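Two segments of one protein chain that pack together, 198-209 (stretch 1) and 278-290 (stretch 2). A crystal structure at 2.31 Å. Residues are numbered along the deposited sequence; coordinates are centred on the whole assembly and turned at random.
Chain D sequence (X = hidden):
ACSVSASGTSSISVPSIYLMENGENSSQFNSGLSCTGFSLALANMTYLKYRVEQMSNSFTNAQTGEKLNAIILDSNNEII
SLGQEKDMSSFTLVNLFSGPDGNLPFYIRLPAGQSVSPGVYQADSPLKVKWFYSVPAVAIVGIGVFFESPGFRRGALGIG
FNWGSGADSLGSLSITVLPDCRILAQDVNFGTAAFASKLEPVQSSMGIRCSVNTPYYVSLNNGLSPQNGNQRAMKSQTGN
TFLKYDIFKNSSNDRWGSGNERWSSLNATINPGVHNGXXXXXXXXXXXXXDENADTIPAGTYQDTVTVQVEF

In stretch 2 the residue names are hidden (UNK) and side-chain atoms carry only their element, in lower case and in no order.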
ATOM      1  N   LYS D 198     -43.459  -7.133 -16.635  1.00131.76           N
ATOM      2  CA  LYS D 198     -43.556  -6.588 -15.284  1.00124.61           C
ATOM      3  C   LYS D 198     -42.236  -6.808 -14.552  1.00115.19           C
ATOM      4  O   LYS D 198     -41.859  -7.951 -14.270  1.00113.88           O
ATOM      5  CB  LYS D 198     -44.711  -7.240 -14.522  1.00124.98           C
ATOM      6  CG  LYS D 198     -45.664  -8.092 -15.370  1.00132.23           C
ATOM      7  CD  LYS D 198     -46.608  -7.266 -16.258  1.00136.88           C
ATOM      8  CE  LYS D 198     -47.727  -6.596 -15.467  1.00138.50           C
ATOM      9  NZ  LYS D 198     -47.328  -5.273 -14.912  1.00138.13           N
ATOM     10  N   LEU D 199     -41.536  -5.720 -14.240  1.00111.24           N
ATOM     11  CA  LEU D 199     -40.162  -5.794 -13.738  1.00114.42           C
ATOM     12  C   LEU D 199     -40.165  -5.991 -12.227  1.00100.12           C
ATOM     13  O   LEU D 199     -40.362  -5.043 -11.463  1.00 88.64           O
ATOM     14  CB  LEU D 199     -39.383  -4.545 -14.129  1.00118.00           C
ATOM     15  CG  LEU D 199     -39.167  -4.429 -15.636  1.00122.27           C
ATOM     16  CD1 LEU D 199     -38.416  -3.155 -15.962  1.00121.68           C
ATOM     17  CD2 LEU D 199     -38.421  -5.652 -16.151  1.00120.73           C
ATOM     18  N   GLU D 200     -39.923  -7.227 -11.800  1.00103.61           N
ATOM     19  CA  GLU D 200     -39.848  -7.526 -10.381  1.00100.78           C
ATOM     20  C   GLU D 200     -38.563  -6.953  -9.791  1.00 93.71           C
ATOM     21  O   GLU D 200     -37.547  -6.839 -10.484  1.00 84.40           O
ATOM     22  CB  GLU D 200     -39.891  -9.034 -10.140  1.00 99.75           C
ATOM     23  CG  GLU D 200     -40.997  -9.786 -10.863  1.00107.43           C
ATOM     24  CD  GLU D 200     -42.326  -9.733 -10.135  1.00116.07           C
ATOM     25  OE1 GLU D 200     -42.518  -8.821  -9.303  1.00116.32           O
ATOM     26  OE2 GLU D 200     -43.181 -10.610 -10.393  1.00120.47           O
ATOM     27  N   PRO D 201     -38.578  -6.591  -8.513  1.00 93.01           N
ATOM     28  CA  PRO D 201     -37.339  -6.163  -7.862  1.00 82.18           C
ATOM     29  C   PRO D 201     -36.344  -7.313  -7.794  1.00 77.47           C
ATOM     30  O   PRO D 201     -36.698  -8.492  -7.843  1.00 68.48           O
ATOM     31  CB  PRO D 201     -37.792  -5.724  -6.464  1.00 78.59           C
ATOM     32  CG  PRO D 201     -39.111  -6.391  -6.256  1.00 73.67           C
ATOM     33  CD  PRO D 201     -39.739  -6.516  -7.610  1.00 84.11           C
ATOM     34  N   VAL D 202     -35.073  -6.940  -7.700  1.00 83.73           N
ATOM     35  CA  VAL D 202     -33.954  -7.874  -7.732  1.00 82.03           C
ATOM     36  C   VAL D 202     -33.141  -7.683  -6.458  1.00 74.82           C
ATOM     37  O   VAL D 202     -32.673  -6.572  -6.170  1.00 59.79           O
ATOM     38  CB  VAL D 202     -33.066  -7.659  -8.972  1.00 79.89           C
ATOM     39  CG1 VAL D 202     -31.910  -8.652  -8.997  1.00 74.07           C
ATOM     40  CG2 VAL D 202     -33.888  -7.714 -10.254  1.00 59.37           C
ATOM     41  N   GLN D 203     -32.965  -8.761  -5.698  1.00 74.28           N
ATOM     42  CA  GLN D 203     -32.046  -8.768  -4.569  1.00 74.77           C
ATOM     43  C   GLN D 203     -30.704  -9.304  -5.071  1.00 72.63           C
ATOM     44  O   GLN D 203     -30.624 -10.438  -5.556  1.00 57.94           O
ATOM     45  CB  GLN D 203     -32.601  -9.603  -3.417  1.00 70.87           C
ATOM     46  CG  GLN D 203     -31.854  -9.406  -2.093  1.00 79.26           C
ATOM     47  CD  GLN D 203     -32.422 -10.233  -0.942  1.00 71.15           C
ATOM     48  OE1 GLN D 203     -31.747 -11.110  -0.399  1.00 67.36           O
ATOM     49  NE2 GLN D 203     -33.659  -9.941  -0.560  1.00 74.88           N
ATOM     50  N   SER D 204     -29.662  -8.472  -4.984  1.00 77.24           N
ATOM     51  CA  SER D 204     -28.301  -8.887  -5.313  1.00 71.33           C
ATOM     52  C   SER D 204     -27.369  -8.598  -4.142  1.00 68.09           C
ATOM     53  O   SER D 204     -27.824  -8.419  -3.008  1.00 54.32           O
ATOM     54  CB  SER D 204     -27.808  -8.186  -6.584  1.00 68.90           C
ATOM     55  OG  SER D 204     -26.495  -8.594  -6.929  1.00 64.22           O
ATOM     56  N   SER D 205     -26.063  -8.554  -4.400  1.00 66.92           N
ATOM     57  CA  SER D 205     -25.102  -8.332  -3.334  1.00 67.72           C
ATOM     58  C   SER D 205     -23.783  -7.841  -3.917  1.00 72.18           C
ATOM     59  O   SER D 205     -23.496  -8.019  -5.104  1.00 51.67           O
ATOM     60  CB  SER D 205     -24.887  -9.606  -2.504  1.00 69.28           C
ATOM     61  OG  SER D 205     -24.243 -10.632  -3.245  1.00 60.60           O
ATOM     62  N   MET D 206     -22.995  -7.198  -3.056  1.00 65.74           N
ATOM     63  CA  MET D 206     -21.615  -6.829  -3.333  1.00 61.67           C
ATOM     64  C   MET D 206     -20.717  -7.528  -2.322  1.00 67.96           C
ATOM     65  O   MET D 206     -21.131  -7.814  -1.194  1.00 66.87           O
ATOM     66  CB  MET D 206     -21.410  -5.304  -3.256  1.00 67.02           C
ATOM     67  CG  MET D 206     -22.107  -4.527  -4.349  1.00 73.36           C
ATOM     68  SD  MET D 206     -22.041  -2.768  -4.082  1.00 49.06           S
ATOM     69  CE  MET D 206     -20.398  -2.686  -3.491  1.00 57.80           C
ATOM     70  N   GLY D 207     -19.486  -7.816  -2.740  1.00 68.68           N
ATOM     71  CA  GLY D 207     -18.537  -8.495  -1.882  1.00 60.15           C
ATOM     72  C   GLY D 207     -17.218  -7.754  -1.773  1.00 67.91           C
ATOM     73  O   GLY D 207     -16.634  -7.369  -2.790  1.00 55.28           O
ATOM     74  N   ILE D 208     -16.737  -7.552  -0.545  1.00 68.42           N
ATOM     75  CA  ILE D 208     -15.466  -6.878  -0.299  1.00 64.98           C
ATOM     76  C   ILE D 208     -14.609  -7.741   0.620  1.00 61.72           C
ATOM     77  O   ILE D 208     -15.002  -8.031   1.757  1.00 56.12           O
ATOM     78  CB  ILE D 208     -15.665  -5.476   0.298  1.00 64.62           C
ATOM     79  CG1 ILE D 208     -16.482  -4.626  -0.678  1.00 75.19           C
ATOM     80  CG2 ILE D 208     -14.318  -4.833   0.587  1.00 58.57           C
ATOM     81  CD1 ILE D 208     -16.713  -3.217  -0.245  1.00 83.38           C
ATOM     82  N   ARG D 209     -13.439  -8.140   0.131  1.00 65.31           N
ATOM     83  CA  ARG D 209     -12.478  -8.941   0.881  1.00 66.48           C
ATOM     84  C   ARG D 209     -11.333  -8.026   1.293  1.00 74.13           C
ATOM     85  O   ARG D 209     -10.607  -7.505   0.439  1.00 79.81           O
ATOM     86  CB  ARG D 209     -11.972 -10.119   0.047  1.00 71.48           C
ATOM     87  CG  ARG D 209     -13.096 -11.025  -0.459  1.00 97.43           C
ATOM     88  CD  ARG D 209     -12.579 -12.113  -1.386  1.00101.31           C
ATOM     89  NE  ARG D 209     -11.390 -12.756  -0.834  1.00111.49           N
ATOM     90  CZ  ARG D 209     -10.206 -12.796  -1.438  1.00112.64           C
ATOM     91  NH1 ARG D 209     -10.044 -12.241  -2.634  1.00102.41           N
ATOM     92  NH2 ARG D 209      -9.185 -13.407  -0.850  1.00116.64           N
ATOM     93  N   UNK D 278      -7.752 -12.576   6.720  1.00 90.08           N
ATOM     94  CA  UNK D 278      -8.590 -12.036   5.658  1.00 92.07           C
ATOM     95  C   UNK D 278     -10.063 -12.032   6.053  1.00 84.54           C
ATOM     96  O   UNK D 278     -10.636 -13.081   6.356  1.00 83.01           O
ATOM     97  c   UNK D 278      -9.601 -12.561   3.399  1.00 90.27           C
ATOM     98  c   UNK D 278      -8.420 -12.829   4.344  1.00 96.83           C
ATOM     99  c   UNK D 278      -8.318 -14.319   4.636  1.00109.60           C
ATOM    100  N   UNK D 279     -10.678 -10.855   6.037  1.00 80.47           N
ATOM    101  CA  UNK D 279     -12.096 -10.718   6.334  1.00 82.73           C
ATOM    102  C   UNK D 279     -12.850 -10.255   5.094  1.00 89.24           C
ATOM    103  O   UNK D 279     -12.409  -9.345   4.384  1.00 83.81           O
ATOM    104  c   UNK D 279     -11.537  -8.472   7.289  1.00 76.88           C
ATOM    105  o   UNK D 279     -13.734  -9.399   7.521  1.00 84.02           O
ATOM    106  c   UNK D 279     -12.343  -9.732   7.479  1.00 79.41           C
ATOM    107  N   UNK D 280     -13.991 -10.892   4.838  1.00 89.88           N
ATOM    108  CA  UNK D 280     -14.832 -10.589   3.689  1.00 85.30           C
ATOM    109  C   UNK D 280     -16.150 -10.001   4.175  1.00 70.47           C
ATOM    110  O   UNK D 280     -16.796 -10.568   5.061  1.00 48.44           O
ATOM    111  c   UNK D 280     -16.011 -11.667   1.653  1.00101.14           C
ATOM    112  o   UNK D 280     -17.525 -13.030   0.380  1.00108.44           O
ATOM    113  c   UNK D 280     -15.078 -11.850   2.850  1.00 92.48           C
ATOM    114  c   UNK D 280     -16.551 -12.993   1.131  1.00109.08           C
ATOM    115  n   UNK D 280     -15.921 -14.088   1.538  1.00117.31           N
ATOM    116  N   UNK D 281     -16.533  -8.856   3.611  1.00 77.86           N
ATOM    117  CA  UNK D 281     -17.846  -8.263   3.834  1.00 72.99           C
ATOM    118  C   UNK D 281     -18.720  -8.457   2.603  1.00 63.20           C
ATOM    119  O   UNK D 281     -18.255  -8.311   1.466  1.00 49.63           O
ATOM    120  c   UNK D 281     -17.107  -6.393   5.447  1.00 57.92           C
ATOM    121  o   UNK D 281     -15.018  -6.000   4.346  1.00 57.71           O
ATOM    122  c   UNK D 281     -15.601  -6.403   5.357  1.00 63.98           C
ATOM    123  n   UNK D 281     -14.959  -6.871   6.414  1.00 72.57           N
ATOM    124  c   UNK D 281     -17.764  -6.762   4.141  1.00 71.70           C
ATOM    125  N   UNK D 282     -19.989  -8.763   2.837  1.00 69.77           N
ATOM    126  CA  UNK D 282     -20.991  -8.800   1.787  1.00 71.31           C
ATOM    127  C   UNK D 282     -22.119  -7.828   2.115  1.00 76.53           C
ATOM    128  O   UNK D 282     -22.416  -7.566   3.282  1.00 66.65           O
ATOM    129  c   UNK D 282     -20.540 -11.084   0.837  1.00 73.78           C
ATOM    130  c   UNK D 282     -21.520 -10.214   1.591  1.00 68.61           C
ATOM    131  n   UNK D 282     -19.712 -11.821   1.575  1.00 70.50           N
ATOM    132  o   UNK D 282     -20.507 -11.076  -0.397  1.00 70.00           O
ATOM    133  N   UNK D 283     -22.716  -7.260   1.067  1.00 75.81           N
ATOM    134  CA  UNK D 283     -23.749  -6.233   1.209  1.00 69.03           C
ATOM    135  C   UNK D 283     -24.921  -6.618   0.315  1.00 58.20           C
ATOM    136  O   UNK D 283     -24.867  -6.435  -0.901  1.00 57.61           O
ATOM    137  c   UNK D 283     -20.725  -4.837   1.325  1.00 73.68           C
ATOM    138  c   UNK D 283     -19.804  -3.598   3.156  1.00 73.00           C
ATOM    139  c   UNK D 283     -22.012  -4.412   1.662  1.00 78.60           C
ATOM    140  c   UNK D 283     -23.211  -4.847   0.850  1.00 69.36           C
ATOM    141  c   UNK D 283     -21.070  -3.161   3.504  1.00 68.55           C
ATOM    142  c   UNK D 283     -19.620  -4.432   2.066  1.00 67.32           C
ATOM    143  o   UNK D 283     -18.719  -3.204   3.899  1.00 70.19           O
ATOM    144  c   UNK D 283     -22.161  -3.560   2.757  1.00 71.54           C
ATOM    145  N   UNK D 284     -25.975  -7.134   0.924  1.00 65.82           N
ATOM    146  CA  UNK D 284     -27.198  -7.470   0.212  1.00 69.37           C
ATOM    147  C   UNK D 284     -27.974  -6.190  -0.043  1.00 73.97           C
ATOM    148  O   UNK D 284     -28.015  -5.285   0.801  1.00 62.84           O
ATOM    149  c   UNK D 284     -28.026  -8.500   1.008  1.00 74.50           C
ATOM    150  c   UNK D 284     -29.367  -8.772   0.330  1.00 73.81           C
ATOM    151  c   UNK D 284     -27.240  -9.787   1.145  1.00 76.23           C
ATOM    152  N   UNK D 285     -28.576  -6.096  -1.224  1.00 79.22           N
ATOM    153  CA  UNK D 285     -29.286  -4.889  -1.607  1.00 66.54           C
ATOM    154  C   UNK D 285     -30.355  -5.236  -2.628  1.00 65.45           C
ATOM    155  O   UNK D 285     -30.289  -6.263  -3.313  1.00 48.69           O
ATOM    156  c   UNK D 285     -28.333  -3.813  -2.150  1.00 76.76           C
ATOM    157  c   UNK D 285     -26.478  -4.738  -5.914  1.00 75.74           C
ATOM    158  c   UNK D 285     -25.894  -5.160  -4.727  1.00 77.42           C
ATOM    159  c   UNK D 285     -26.497  -4.866  -3.515  1.00 78.89           C
ATOM    160  c   UNK D 285     -28.252  -3.722  -4.666  1.00 65.40           C
ATOM    161  c   UNK D 285     -27.654  -4.014  -5.881  1.00 72.56           C
ATOM    162  c   UNK D 285     -27.688  -4.153  -3.471  1.00 75.26           C
ATOM    163  N   UNK D 286     -31.350  -4.359  -2.713  1.00 79.36           N
ATOM    164  CA  UNK D 286     -32.515  -4.574  -3.553  1.00 76.82           C
ATOM    165  C   UNK D 286     -32.660  -3.402  -4.500  1.00 70.96           C
ATOM    166  O   UNK D 286     -32.643  -2.244  -4.068  1.00 63.74           O
ATOM    167  o   UNK D 286     -33.651  -5.905  -1.893  1.00 70.14           O
ATOM    168  c   UNK D 286     -34.977  -4.891  -3.608  1.00 75.16           C
ATOM    169  c   UNK D 286     -33.777  -4.737  -2.711  1.00 70.89           C
ATOM    170  N   UNK D 287     -32.786  -3.709  -5.785  1.00 65.92           N
ATOM    171  CA  UNK D 287     -32.968  -2.719  -6.840  1.00 74.88           C
ATOM    172  C   UNK D 287     -34.432  -2.776  -7.269  1.00 77.07           C
ATOM    173  O   UNK D 287     -34.884  -3.789  -7.813  1.00 72.07           O
ATOM    174  c   UNK D 287     -32.026  -3.005  -8.011  1.00 68.95           C
ATOM    175  o   UNK D 287     -30.701  -3.237  -7.515  1.00 58.15           O
ATOM    176  c   UNK D 287     -31.994  -1.841  -8.975  1.00 59.36           C
ATOM    177  N   UNK D 288     -35.173  -1.704  -7.001  1.00 79.09           N
ATOM    178  CA  UNK D 288     -36.604  -1.630  -7.276  1.00 83.21           C
ATOM    179  C   UNK D 288     -36.897  -0.568  -8.329  1.00 74.99           C
ATOM    180  O   UNK D 288     -36.146   0.397  -8.493  1.00 60.92           O
ATOM    181  c   UNK D 288     -37.404  -1.298  -6.007  1.00 85.15           C
ATOM    182  c   UNK D 288     -37.858  -1.667  -3.562  1.00 87.20           C
ATOM    183  n   UNK D 288     -38.094  -1.994  -1.057  1.00 80.73           N
ATOM    184  c   UNK D 288     -37.252  -2.261  -4.845  1.00 88.84           C
ATOM    185  c   UNK D 288     -37.609  -2.577  -2.343  1.00 85.55           C
ATOM    186  N   UNK D 289     -38.020  -0.750  -9.023  1.00 89.39           N
ATOM    187  CA  UNK D 289     -38.551   0.225  -9.971  1.00 76.58           C
ATOM    188  C   UNK D 289     -39.549   1.130  -9.249  1.00 82.02           C
ATOM    189  O   UNK D 289     -40.110   0.779  -8.207  1.00 74.24           O
ATOM    190  c   UNK D 289     -37.204  -0.850 -12.721  1.00 58.72           C
ATOM    191  c   UNK D 289     -38.238  -1.481 -11.813  1.00 78.71           C
ATOM    192  c   UNK D 289     -39.659   0.517 -12.238  1.00 81.18           C
ATOM    193  c   UNK D 289     -39.207  -0.483 -11.183  1.00 75.54           C
ATOM    194  N   UNK D 290     -39.763   2.325  -9.807  1.00 98.62           N
ATOM    195  CA  UNK D 290     -40.749   3.287  -9.319  1.00102.52           C
ATOM    196  C   UNK D 290     -41.236   4.113 -10.509  1.00109.06           C
ATOM    197  O   UNK D 290     -40.492   4.344 -11.466  1.00112.59           O
ATOM    198  c   UNK D 290     -38.707   4.518  -8.503  1.00100.91           C
ATOM    199  c   UNK D 290     -40.980   5.448  -8.004  1.00 92.25           C
ATOM    200  c   UNK D 290     -40.156   4.176  -8.197  1.00100.04           C
TER
HETATM  201  O   HOH W   1     -21.732 -10.775  -3.076  1.00 48.28           O

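Position 278 has three side-chain carbons, one carrying the other two, and lies near the R209 guanidinium. This short fork is valine, V278; its CG2 is 4.4 Å from R209 NH2. At 279 one carbon bears an oxygen and a carbon, and CA-to-CB points away from stretch 1: threonine, T279, its branched CB suited to a strand.

Position 280 carries three carbons, the third holding an oxygen and a nitrogen, lying along the R209 side chain. It is glutamine, Q280, whose CG packs 3.7 Å from R209 CG, aliphatic part against aliphatic part. Position 281 repeats this composition on the I208 side of the sheet, so it is also glutamine, Q281. Its backbone pairs tightly with I208: N to I208 O 2.5 Å, and I208 N to its O 2.6 Å.

At 282 two carbons end in an oxygen and a nitrogen: asparagine, N282. It faces G207, where the absence of a side chain leaves room; N282 OD1 comes 3.6 Å from G207 CA. ND2 donates to Q280 OE1 (2.8 Å), while a water bridges OD1 (3.0 Å) and S205 OG (2.5 Å).

Position 283 has one carbon, then a six-carbon ring bearing an oxygen: tyrosine, Y283. Its CE1 meets I208 CD1 at 3.9 Å, and its hydroxyl is hydrogen-bonded elsewhere in the structure. Position 284 is a three-carbon fork beside S205 and Q203, valine; V284 CG1 lies 3.4 Å from Q203 OE1.

At 285 a six-carbon ring without oxygen leans over stretch 1: phenylalanine, F285. One face covers S204 CA, the small serine leaving space for the ring, and F285 CE1 touches M206 CG at 3.9 Å.

Positions 286 and 287 each show a carbon bearing one oxygen and one carbon, hence T286 and T287. T286 CG2 is 4.1 Å from P201 CB, and its OG1 is satisfied elsewhere; T287 shares the V202 side of the sheet.

At 288 four carbons in a row end in nitrogen: lysine, K288. Its CG rests 3.9 Å from P201 CB while the end leads away. Four carbons forked at the first make 289 isoleucine; I289 CG1 meets L199 CB at 4.0 Å. The three-carbon fork at 290, out of reach, is valine, V290.

The contact is an antiparallel strand pair. V202, S204, M206 and I208 each exchange two backbone hydrogen bonds with T287, F285, Y283 and Q281, respectively. Alternation puts those side chains on one face, where M206 and I208 pack against the aromatic rings; Q203, S205 and R209 share the other with T286, V284, N282 and Q280.

Stretch 2, residues 278-290: VTQQNYVFTTKIV
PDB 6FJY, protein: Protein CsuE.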